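Local coordinates for transcriptional regulator, TetR family (Agrobacterium tumefaciens, PDB 2G7S), which probably binds DNA as a dimer and regulates transcription, as many TetR-family proteins do in response to small ligands, at residues E75-L85 with V138-L148; Y26-I34 with I45-V56. All coordinates share one frame; numbering follows the deposited sequence. Where two conformers were deposited one is given.

Contact 1 (E75-L85 with V138-L148); sequences EKNISDPLEQL and VLERGIAQGRL
R141 lies across the start of helix 81-98, and its side chain meets P81, a water, Q84 and E75 in turn. R141 CB packs on P81 CG at 3.7 Å. A bend at chi3 (-56°) then turns the guanidinium back over V138, between E75 and Q84. NE gives its hydrogen to a water that in turn donates to S79 O. At the tip R141 NH2 donates to Q84 OE1 over 2.7 Å, with the oxygen close to the guanidinium plane although amide and guanidinium are turned 63° apart. The E75 carboxylate lies over a face of the guanidinium, E75 OE2 standing a long 3.7 Å from R141 NH1, so this salt bridge rests on charge alone; OE1 of E75 is bonded to W134. The second end of the Q84 amide is tied as well, NE2 donating to I78 O, which fixes the rotation of the group that receives R141.

Helices 81-98 and 118-144 belong to the C-terminal regulatory domain, which in TetR relatives commonly binds the ligand, and they run nearly antiparallel, their short segments at 150°. P81, in the first turn after the N-cap D80, sits against the backbone of G142, with P81 CG 3.5 Å from G142 N. Deeper in, V138 CG1 reaches L85 CG at 3.6 Å, while L82 meets L148 beside L189 and I192 of helix 180-192. Toward solvent, D80 caps the helix through OD1, which accepts from L82 N; in one of the two conformers of R147, D80 OD2 lies 3.3 Å from R147 CZ, over the centre of the guanidinium, with no N-H pointing at it.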
loop_
_atom_site.group_PDB
_atom_site.type_symbol
_atom_site.label_atom_id
_atom_site.label_comp_id
_atom_site.label_asym_id
_atom_site.label_seq_id
_atom_site.Cartn_x
_atom_site.Cartn_y
_atom_site.Cartn_z
ATOM N N GLU A 75 -10.714 4.732 22.409
ATOM C CA GLU A 75 -10.028 4.435 23.624
ATOM C C GLU A 75 -10.834 4.938 24.820
ATOM O O GLU A 75 -10.999 4.237 25.840
ATOM C CB GLU A 75 -8.605 5.048 23.596
ATOM C CG GLU A 75 -7.726 4.616 24.681
ATOM C CD GLU A 75 -6.418 5.336 24.617
ATOM O OE1 GLU A 75 -5.931 5.688 23.473
ATOM O OE2 GLU A 75 -5.844 5.548 25.701
ATOM N N LYS A 76 -11.387 6.142 24.744
ATOM C CA LYS A 76 -12.197 6.690 25.834
ATOM C C LYS A 76 -13.458 5.861 26.130
ATOM O O LYS A 76 -13.774 5.646 27.306
ATOM C CB LYS A 76 -12.691 8.037 25.448
ATOM C CG LYS A 76 -13.368 8.778 26.590
ATOM C CD LYS A 76 -13.898 10.180 26.167
ATOM C CE LYS A 76 -15.159 10.051 25.393
ATOM N NZ LYS A 76 -15.580 11.351 24.901
ATOM N N ASN A 77 -14.221 5.515 25.070
ATOM C CA ASN A 77 -15.569 4.948 25.182
ATOM C C ASN A 77 -15.536 3.436 25.487
ATOM O O ASN A 77 -16.449 2.913 26.123
ATOM C CB ASN A 77 -16.371 5.204 23.898
ATOM C CG ASN A 77 -16.790 6.639 23.780
ATOM O OD1 ASN A 77 -16.952 7.298 24.800
ATOM N ND2 ASN A 77 -16.960 7.135 22.557
ATOM N N ILE A 78 -14.470 2.747 25.119
ATOM C CA ILE A 78 -14.412 1.289 25.143
ATOM C C ILE A 78 -13.391 0.858 26.211
ATOM O O ILE A 78 -12.257 1.261 26.169
ATOM C CB ILE A 78 -13.995 0.758 23.736
ATOM C CG1 ILE A 78 -14.923 1.292 22.680
ATOM C CG2 ILE A 78 -13.899 -0.728 23.741
ATOM C CD1 ILE A 78 -14.354 0.995 21.220
ATOM N N SER A 79 -13.840 0.033 27.159
ATOM C CA SER A 79 -12.916 -0.375 28.230
ATOM C C SER A 79 -11.886 -1.443 27.858
ATOM O O SER A 79 -10.715 -1.381 28.300
ATOM C CB SER A 79 -13.689 -0.778 29.481
ATOM O OG SER A 79 -14.556 -1.858 29.182
ATOM N N ASP A 80 -12.286 -2.411 27.023
ATOM C CA ASP A 80 -11.455 -3.558 26.783
ATOM C C ASP A 80 -10.514 -3.300 25.588
ATOM O O ASP A 80 -10.970 -2.972 24.498
ATOM C CB ASP A 80 -12.430 -4.693 26.504
ATOM C CG ASP A 80 -11.799 -6.027 26.181
ATOM O OD1 ASP A 80 -10.691 -6.124 25.753
ATOM O OD2 ASP A 80 -12.559 -7.073 26.239
ATOM N N PRO A 81 -9.202 -3.441 25.768
ATOM C CA PRO A 81 -8.271 -3.204 24.641
ATOM C C PRO A 81 -8.594 -4.021 23.402
ATOM O O PRO A 81 -8.440 -3.536 22.270
ATOM C CB PRO A 81 -6.899 -3.639 25.227
ATOM C CG PRO A 81 -7.045 -3.394 26.747
ATOM C CD PRO A 81 -8.477 -3.811 27.012
ATOM N N LEU A 82 -9.020 -5.271 23.585
ATOM C CA LEU A 82 -9.334 -6.087 22.397
ATOM C C LEU A 82 -10.513 -5.430 21.643
ATOM O O LEU A 82 -10.534 -5.378 20.406
ATOM C CB LEU A 82 -9.728 -7.516 22.822
ATOM C CG LEU A 82 -10.295 -8.424 21.707
ATOM C CD1 LEU A 82 -9.164 -8.707 20.768
ATOM C CD2 LEU A 82 -10.936 -9.689 22.353
ATOM N N GLU A 83 -11.490 -4.922 22.392
ATOM C CA GLU A 83 -12.639 -4.285 21.753
ATOM C C GLU A 83 -12.248 -2.948 21.157
ATOM O O GLU A 83 -12.895 -2.520 20.177
ATOM C CB GLU A 83 -13.787 -4.159 22.781
ATOM C CG GLU A 83 -14.262 -5.565 23.207
ATOM C CD GLU A 83 -14.773 -6.417 22.075
ATOM O OE1 GLU A 83 -15.405 -5.869 21.141
ATOM O OE2 GLU A 83 -14.503 -7.633 22.088
ATOM N N GLN A 84 -11.209 -2.291 21.641
ATOM C CA GLN A 84 -10.722 -1.068 20.953
ATOM C C GLN A 84 -10.145 -1.443 19.581
ATOM O O GLN A 84 -10.447 -0.747 18.585
ATOM C CB GLN A 84 -9.598 -0.411 21.815
ATOM C CG GLN A 84 -10.210 0.180 23.141
ATOM C CD GLN A 84 -9.126 0.585 24.136
ATOM O OE1 GLN A 84 -7.918 0.381 23.926
ATOM N NE2 GLN A 84 -9.559 1.181 25.225
ATOM N N LEU A 85 -9.368 -2.537 19.511
ATOM C CA LEU A 85 -8.847 -2.946 18.193
ATOM C C LEU A 85 -10.024 -3.367 17.287
ATOM O O LEU A 85 -9.999 -3.041 16.072
ATOM C CB LEU A 85 -7.867 -4.097 18.310
ATOM C CG LEU A 85 -6.669 -3.779 19.189
ATOM C CD1 LEU A 85 -5.876 -5.085 19.382
ATOM C CD2 LEU A 85 -5.801 -2.732 18.478
ATOM N N VAL A 138 -2.364 -0.018 23.007
ATOM C CA VAL A 138 -3.562 -0.826 23.171
ATOM C C VAL A 138 -3.130 -2.272 23.421
ATOM O O VAL A 138 -3.680 -2.948 24.351
ATOM C CB VAL A 138 -4.417 -0.795 21.898
ATOM C CG1 VAL A 138 -5.603 -1.799 22.002
ATOM C CG2 VAL A 138 -4.908 0.656 21.679
ATOM N N LEU A 139 -2.171 -2.797 22.628
ATOM C CA LEU A 139 -1.753 -4.182 22.845
ATOM C C LEU A 139 -1.138 -4.370 24.272
ATOM O O LEU A 139 -1.360 -5.390 24.926
ATOM C CB LEU A 139 -0.757 -4.588 21.736
ATOM C CG LEU A 139 -1.462 -4.712 20.367
ATOM C CD1 LEU A 139 -0.392 -4.703 19.328
ATOM C CD2 LEU A 139 -2.236 -6.028 20.276
ATOM N N GLU A 140 -0.349 -3.381 24.680
ATOM C CA GLU A 140 0.289 -3.481 26.013
ATOM C C GLU A 140 -0.800 -3.536 27.080
ATOM O O GLU A 140 -0.670 -4.321 28.047
ATOM C CB GLU A 140 1.190 -2.272 26.266
ATOM C CG GLU A 140 2.472 -2.361 25.492
ATOM C CD GLU A 140 3.243 -1.030 25.494
ATOM O OE1 GLU A 140 2.618 0.061 25.566
ATOM O OE2 GLU A 140 4.517 -1.103 25.427
ATOM N N ARG A 141 -1.832 -2.665 26.985
ATOM C CA ARG A 141 -2.932 -2.690 27.988
ATOM C C ARG A 141 -3.615 -4.034 27.922
ATOM O O ARG A 141 -4.078 -4.581 28.946
ATOM C CB ARG A 141 -3.910 -1.601 27.721
ATOM C CG ARG A 141 -3.270 -0.210 28.010
ATOM C CD ARG A 141 -4.373 0.886 28.075
ATOM N NE ARG A 141 -5.197 0.955 26.885
ATOM C CZ ARG A 141 -4.879 1.735 25.812
ATOM N NH1 ARG A 141 -3.755 2.496 25.779
ATOM N NH2 ARG A 141 -5.704 1.764 24.762
ATOM N N GLY A 142 -3.776 -4.597 26.726
ATOM C CA GLY A 142 -4.403 -5.913 26.669
ATOM C C GLY A 142 -3.606 -6.976 27.394
ATOM O O GLY A 142 -4.190 -7.857 28.080
ATOM N N ILE A 143 -2.280 -6.935 27.256
ATOM C CA ILE A 143 -1.449 -7.844 28.073
ATOM C C ILE A 143 -1.597 -7.523 29.560
ATOM O O ILE A 143 -1.786 -8.431 30.367
ATOM C CB ILE A 143 0.020 -7.724 27.665
ATOM C CG1 ILE A 143 0.252 -8.333 26.255
ATOM C CG2 ILE A 143 0.924 -8.414 28.719
ATOM C CD1 ILE A 143 0.093 -9.829 26.198
ATOM N N ALA A 144 -1.518 -6.259 29.909
ATOM C CA ALA A 144 -1.517 -5.903 31.325
ATOM C C ALA A 144 -2.818 -6.327 31.994
ATOM O O ALA A 144 -2.806 -6.638 33.200
ATOM C CB ALA A 144 -1.357 -4.404 31.479
ATOM N N GLN A 145 -3.921 -6.336 31.226
ATOM C CA GLN A 145 -5.246 -6.735 31.704
ATOM C C GLN A 145 -5.595 -8.214 31.491
ATOM O O GLN A 145 -6.758 -8.649 31.842
ATOM C CB GLN A 145 -6.337 -5.895 31.036
ATOM C CG GLN A 145 -6.220 -4.416 31.395
ATOM C CD GLN A 145 -7.155 -3.543 30.655
ATOM O OE1 GLN A 145 -8.197 -4.012 30.226
ATOM N NE2 GLN A 145 -6.758 -2.316 30.378
ATOM N N GLY A 146 -4.640 -8.996 31.001
ATOM C CA GLY A 146 -4.871 -10.438 30.710
ATOM C C GLY A 146 -5.948 -10.678 29.627
ATOM O O GLY A 146 -6.578 -11.782 29.611
ATOM N N ARG A 147 -6.145 -9.697 28.726
ATOM C CA ARG A 147 -7.163 -9.795 27.652
ATOM C C ARG A 147 -6.654 -10.313 26.295
ATOM O O ARG A 147 -7.506 -10.597 25.404
ATOM C CB ARG A 147 -7.874 -8.451 27.388
ATOM C CG ARG A 147 -8.695 -7.876 28.583
ATOM C CD ARG A 147 -10.024 -8.652 28.819
ATOM N NE ARG A 147 -11.074 -7.792 29.366
ATOM C CZ ARG A 147 -12.358 -8.137 29.374
ATOM N NH1 ARG A 147 -12.714 -9.304 28.855
ATOM N NH2 ARG A 147 -13.290 -7.327 29.886
ATOM N N LEU A 148 -5.313 -10.345 26.127
ATOM C CA LEU A 148 -4.649 -10.724 24.860
ATOM C C LEU A 148 -3.505 -11.567 25.151
ATOM O O LEU A 148 -2.904 -11.456 26.257
ATOM C CB LEU A 148 -3.992 -9.457 24.139
ATOM C CG LEU A 148 -4.935 -8.322 23.851
ATOM C CD1 LEU A 148 -4.401 -7.116 23.118
ATOM C CD2 LEU A 148 -6.102 -8.899 23.011
HETATM O O HOH W 1 -7.754 -0.079 28.010
HETATM O O HOH W 2 -13.087 -4.076 30.305
HETATM O O HOH W 3 -10.124 -2.046 30.684
#

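Contact 2 (Y26-I34 with I45-V56)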
loop_
_atom_site.group_PDB
_atom_site.type_symbol
_atom_site.label_atom_id
_atom_site.label_comp_id
_atom_site.label_asym_id
_atom_site.label_seq_id
_atom_site.Cartn_x
_atom_site.Cartn_y
_atom_site.Cartn_z
ATOM N N TYR A 26 -0.591 12.081 -4.565
ATOM C CA TYR A 26 -0.147 13.464 -4.663
ATOM C C TYR A 26 -0.243 14.009 -6.091
ATOM O O TYR A 26 -0.554 15.182 -6.311
ATOM C CB TYR A 26 1.307 13.498 -4.229
ATOM C CG TYR A 26 1.835 14.908 -4.087
ATOM C CD1 TYR A 26 1.596 15.642 -2.924
ATOM C CD2 TYR A 26 2.627 15.502 -5.107
ATOM C CE1 TYR A 26 2.101 16.961 -2.784
ATOM C CE2 TYR A 26 3.121 16.828 -4.940
ATOM C CZ TYR A 26 2.823 17.537 -3.794
ATOM O OH TYR A 26 3.270 18.818 -3.623
ATOM N N ASN A 27 0.117 13.185 -7.069
ATOM C CA ASN A 27 0.266 13.631 -8.464
ATOM C C ASN A 27 -0.958 13.364 -9.301
ATOM O O ASN A 27 -0.922 13.514 -10.540
ATOM C CB ASN A 27 1.522 13.013 -9.078
ATOM C CG ASN A 27 2.785 13.681 -8.584
ATOM O OD1 ASN A 27 2.936 14.891 -8.790
ATOM N ND2 ASN A 27 3.681 12.929 -7.921
ATOM N N SER A 28 -2.037 12.940 -8.666
ATOM C CA SER A 28 -3.234 12.573 -9.428
ATOM C C SER A 28 -4.224 13.727 -9.542
ATOM O O SER A 28 -5.309 13.518 -10.130
ATOM C CB SER A 28 -3.966 11.456 -8.716
ATOM O OG SER A 28 -4.565 11.814 -7.483
ATOM N N PHE A 29 -3.940 14.873 -8.928
ATOM C CA PHE A 29 -4.839 16.047 -9.022
ATOM C C PHE A 29 -4.031 17.302 -9.206
ATOM O O PHE A 29 -2.846 17.342 -8.878
ATOM C CB PHE A 29 -5.765 16.142 -7.806
ATOM C CG PHE A 29 -5.062 16.559 -6.569
ATOM C CD1 PHE A 29 -5.109 17.898 -6.194
ATOM C CD2 PHE A 29 -4.259 15.675 -5.795
ATOM C CE1 PHE A 29 -4.443 18.392 -5.080
ATOM C CE2 PHE A 29 -3.567 16.188 -4.704
ATOM C CZ PHE A 29 -3.650 17.505 -4.303
ATOM N N SER A 30 -4.708 18.322 -9.760
ATOM C CA SER A 30 -4.078 19.592 -10.038
ATOM C C SER A 30 -4.948 20.687 -9.389
ATOM O O SER A 30 -6.128 20.474 -9.004
ATOM C CB SER A 30 -4.094 19.925 -11.524
ATOM O OG SER A 30 -5.420 19.885 -12.021
ATOM N N TYR A 31 -4.404 21.896 -9.377
ATOM C CA TYR A 31 -5.255 23.035 -8.965
ATOM C C TYR A 31 -6.421 23.212 -9.926
ATOM O O TYR A 31 -7.512 23.597 -9.477
ATOM C CB TYR A 31 -4.427 24.344 -8.914
ATOM C CG TYR A 31 -3.605 24.500 -7.674
ATOM C CD1 TYR A 31 -3.311 23.388 -6.838
ATOM C CD2 TYR A 31 -3.159 25.762 -7.265
ATOM C CE1 TYR A 31 -2.544 23.564 -5.692
ATOM C CE2 TYR A 31 -2.411 25.950 -6.102
ATOM C CZ TYR A 31 -2.100 24.839 -5.328
ATOM O OH TYR A 31 -1.390 25.018 -4.186
ATOM N N ALA A 32 -6.246 22.862 -11.215
ATOM C CA ALA A 32 -7.433 22.946 -12.122
ATOM C C ALA A 32 -8.616 22.050 -11.657
ATOM O O ALA A 32 -9.823 22.368 -11.805
ATOM C CB ALA A 32 -7.075 22.614 -13.555
ATOM N N ASP A 33 -8.276 20.881 -11.096
ATOM C CA ASP A 33 -9.311 19.970 -10.649
ATOM C C ASP A 33 -9.991 20.588 -9.435
ATOM O O ASP A 33 -11.233 20.489 -9.289
ATOM C CB ASP A 33 -8.648 18.635 -10.198
ATOM C CG ASP A 33 -8.075 17.827 -11.354
ATOM O OD1 ASP A 33 -8.558 17.982 -12.527
ATOM O OD2 ASP A 33 -7.123 17.074 -11.104
ATOM N N ILE A 34 -9.202 21.194 -8.549
ATOM C CA ILE A 34 -9.806 21.861 -7.379
ATOM C C ILE A 34 -10.733 23.006 -7.849
ATOM O O ILE A 34 -11.851 23.142 -7.336
ATOM C CB ILE A 34 -8.726 22.437 -6.447
ATOM C CG1 ILE A 34 -7.935 21.247 -5.826
ATOM C CG2 ILE A 34 -9.388 23.226 -5.328
ATOM C CD1 ILE A 34 -6.697 21.670 -5.049
ATOM N N ILE A 45 -6.633 29.902 -5.241
ATOM C CA ILE A 45 -6.050 28.771 -4.512
ATOM C C ILE A 45 -4.687 29.166 -3.935
ATOM O O ILE A 45 -4.385 28.946 -2.774
ATOM C CB ILE A 45 -5.939 27.502 -5.321
ATOM C CG1 ILE A 45 -7.323 27.139 -5.888
ATOM C CG2 ILE A 45 -5.406 26.381 -4.437
ATOM C CD1 ILE A 45 -7.277 25.983 -6.937
ATOM N N HIS A 46 -3.888 29.826 -4.760
ATOM C CA HIS A 46 -2.585 30.282 -4.289
ATOM C C HIS A 46 -2.631 31.293 -3.173
ATOM O O HIS A 46 -1.662 31.384 -2.381
ATOM C CB HIS A 46 -1.791 30.883 -5.469
ATOM C CG HIS A 46 -1.366 29.869 -6.469
ATOM N ND1 HIS A 46 -0.207 29.143 -6.325
ATOM C CD2 HIS A 46 -1.932 29.454 -7.636
ATOM C CE1 HIS A 46 -0.066 28.332 -7.365
ATOM N NE2 HIS A 46 -1.096 28.499 -8.175
ATOM N N HIS A 47 -3.674 32.125 -3.091
ATOM C CA HIS A 47 -3.750 33.048 -1.938
ATOM C C HIS A 47 -3.835 32.227 -0.638
ATOM O O HIS A 47 -3.213 32.547 0.402
ATOM C CB HIS A 47 -4.972 33.984 -2.065
ATOM C CG HIS A 47 -4.927 34.918 -3.248
ATOM N ND1 HIS A 47 -6.042 35.205 -4.010
ATOM C CD2 HIS A 47 -3.922 35.666 -3.770
ATOM C CE1 HIS A 47 -5.722 36.051 -4.974
ATOM N NE2 HIS A 47 -4.443 36.365 -4.840
ATOM N N HIS A 48 -4.596 31.129 -0.695
ATOM C CA HIS A 48 -4.807 30.304 0.495
ATOM C C HIS A 48 -3.619 29.388 0.862
ATOM O O HIS A 48 -3.390 29.119 2.033
ATOM C CB HIS A 48 -6.067 29.444 0.288
ATOM C CG HIS A 48 -7.331 30.223 0.379
ATOM N ND1 HIS A 48 -7.824 30.694 1.577
ATOM C CD2 HIS A 48 -8.182 30.649 -0.581
ATOM C CE1 HIS A 48 -8.940 31.372 1.347
ATOM N NE2 HIS A 48 -9.173 31.365 0.044
ATOM N N PHE A 49 -2.936 28.886 -0.175
ATOM C CA PHE A 49 -1.833 27.940 -0.012
ATOM C C PHE A 49 -0.731 28.341 -0.975
ATOM O O PHE A 49 -0.970 28.231 -2.187
ATOM C CB PHE A 49 -2.318 26.516 -0.328
ATOM C CG PHE A 49 -3.419 26.108 0.600
ATOM C CD1 PHE A 49 -3.140 25.655 1.882
ATOM C CD2 PHE A 49 -4.760 26.217 0.200
ATOM C CE1 PHE A 49 -4.180 25.371 2.776
ATOM C CE2 PHE A 49 -5.801 25.924 1.106
ATOM C CZ PHE A 49 -5.499 25.493 2.341
ATOM N N PRO A 50 0.447 28.746 -0.442
ATOM C CA PRO A 50 1.516 29.255 -1.351
ATOM C C PRO A 50 2.154 28.207 -2.225
ATOM O O PRO A 50 2.902 28.604 -3.125
ATOM C CB PRO A 50 2.553 29.768 -0.409
ATOM C CG PRO A 50 2.377 29.061 0.852
ATOM C CD PRO A 50 0.866 28.818 0.975
ATOM N N SER A 51 1.884 26.913 -2.024
ATOM C CA SER A 51 2.361 25.910 -2.934
ATOM C C SER A 51 1.511 24.689 -2.711
ATOM O O SER A 51 0.861 24.550 -1.649
ATOM C CB SER A 51 3.794 25.547 -2.599
ATOM O OG SER A 51 3.849 24.925 -1.311
ATOM N N LYS A 52 1.579 23.760 -3.657
ATOM C CA LYS A 52 0.876 22.496 -3.503
ATOM C C LYS A 52 1.452 21.684 -2.350
ATOM O O LYS A 52 0.682 21.013 -1.607
ATOM C CB LYS A 52 0.956 21.727 -4.827
ATOM C CG LYS A 52 0.241 20.387 -4.737
ATOM C CD LYS A 52 0.353 19.709 -6.131
ATOM C CE LYS A 52 -0.398 18.403 -6.103
ATOM N NZ LYS A 52 -0.335 17.719 -7.484
ATOM N N SER A 53 2.747 21.762 -2.121
ATOM C CA SER A 53 3.316 21.017 -0.972
ATOM C C SER A 53 2.712 21.548 0.306
ATOM O O SER A 53 2.443 20.744 1.226
ATOM C CB SER A 53 4.820 21.080 -0.946
ATOM O OG SER A 53 5.289 22.353 -0.730
ATOM N N ASP A 54 2.573 22.888 0.416
ATOM C CA ASP A 54 1.970 23.388 1.623
ATOM C C ASP A 54 0.487 22.973 1.773
ATOM O O ASP A 54 0.041 22.600 2.881
ATOM C CB ASP A 54 2.039 24.898 1.598
ATOM C CG ASP A 54 1.387 25.514 2.852
ATOM O OD1 ASP A 54 1.998 25.343 3.940
ATOM O OD2 ASP A 54 0.333 26.141 2.695
ATOM N N LEU A 55 -0.257 22.999 0.667
ATOM C CA LEU A 55 -1.646 22.553 0.731
ATOM C C LEU A 55 -1.711 21.112 1.254
ATOM O O LEU A 55 -2.517 20.774 2.157
ATOM C CB LEU A 55 -2.187 22.650 -0.703
ATOM C CG LEU A 55 -3.674 22.470 -0.835
ATOM C CD1 LEU A 55 -4.143 23.079 -2.242
ATOM C CD2 LEU A 55 -3.960 21.071 -0.795
ATOM N N VAL A 56 -0.850 20.264 0.695
ATOM C CA VAL A 56 -0.917 18.842 1.116
ATOM C C VAL A 56 -0.375 18.655 2.558
ATOM O O VAL A 56 -0.947 17.828 3.312
ATOM C CB VAL A 56 -0.191 17.981 0.079
ATOM C CG1 VAL A 56 -0.131 16.508 0.561
ATOM C CG2 VAL A 56 -0.959 18.089 -1.266
HETATM O O HOH W 4 2.311 17.363 -8.489
HETATM O O HOH W 5 -0.197 27.180 -4.210
#
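Y31 is the knob at the apolar centre, its ring set among I45, H46, K52 and L55. I45 CG2 lies over one face of the Y31 ring, 3.7 Å from its centroid in a CH-pi contact, while L55 CD1 approaches Y31 CE1 at 3.8 Å. Next to it I34 continues the apolar layer, its CG2 against I45 CD1 and its own CD1 against that of L55. The H46 ring leans on Y31 obliquely, planes 55° apart, with Y31 CE2 over the imidazole face.

Farther along, Y26 and F29 close round the stem of K52. Y26 has CG anti to its backbone nitrogen (chi1 -171°), which lays the ring alongside helix 52-77, where Y26 CE1 meets V56 CG2 at 3.6 Å. K52 is fully extended and slides past Y26 in the reverse direction; its CE stands over a face of both aromatic rings. The ammonium ends between them as a cation-pi partner of each, 10° off the normal of F29. Two carbonyls grip it as well: K52 NZ donates to Y26 O over 2.8 Å and to F29 O over 2.9 Å, and a water shared with N27 OD1 takes a further bond. With these oxygens and rings round it, the lysine is probably held firmly in its charged form.

At the polar margin S30 and D33 form a capping box at the start of helix 31-38, and S51 caps helix 52-77 by accepting from D54 N. Helices 31-38 and 42-48 form the helix-turn-helix of the TetR DNA-binding domain, here packed onto the start of the long helix 52-77 that connects it to the regulatory domain.

Overall arrangement
Helix 52-77 is common to both contacts: contact 2 uses its first turn and contact 1 its last, leaving their centres 40 Å apart on opposite sides of the chain's centre with no touch between them. Contact 2 is the more buried and belongs to the DNA-binding domain; its chemistry is aromatic, with one lysine held by rings and carbonyls. Contact 1, at the far end of the regulatory domain, is only partly buried, and there arginines meet carboxylates and an amide beside an aliphatic cluster. The second subunit comes near contact 2 alone, through packing at N27 and S28, whereas no other chain of the assembly touches contact 1.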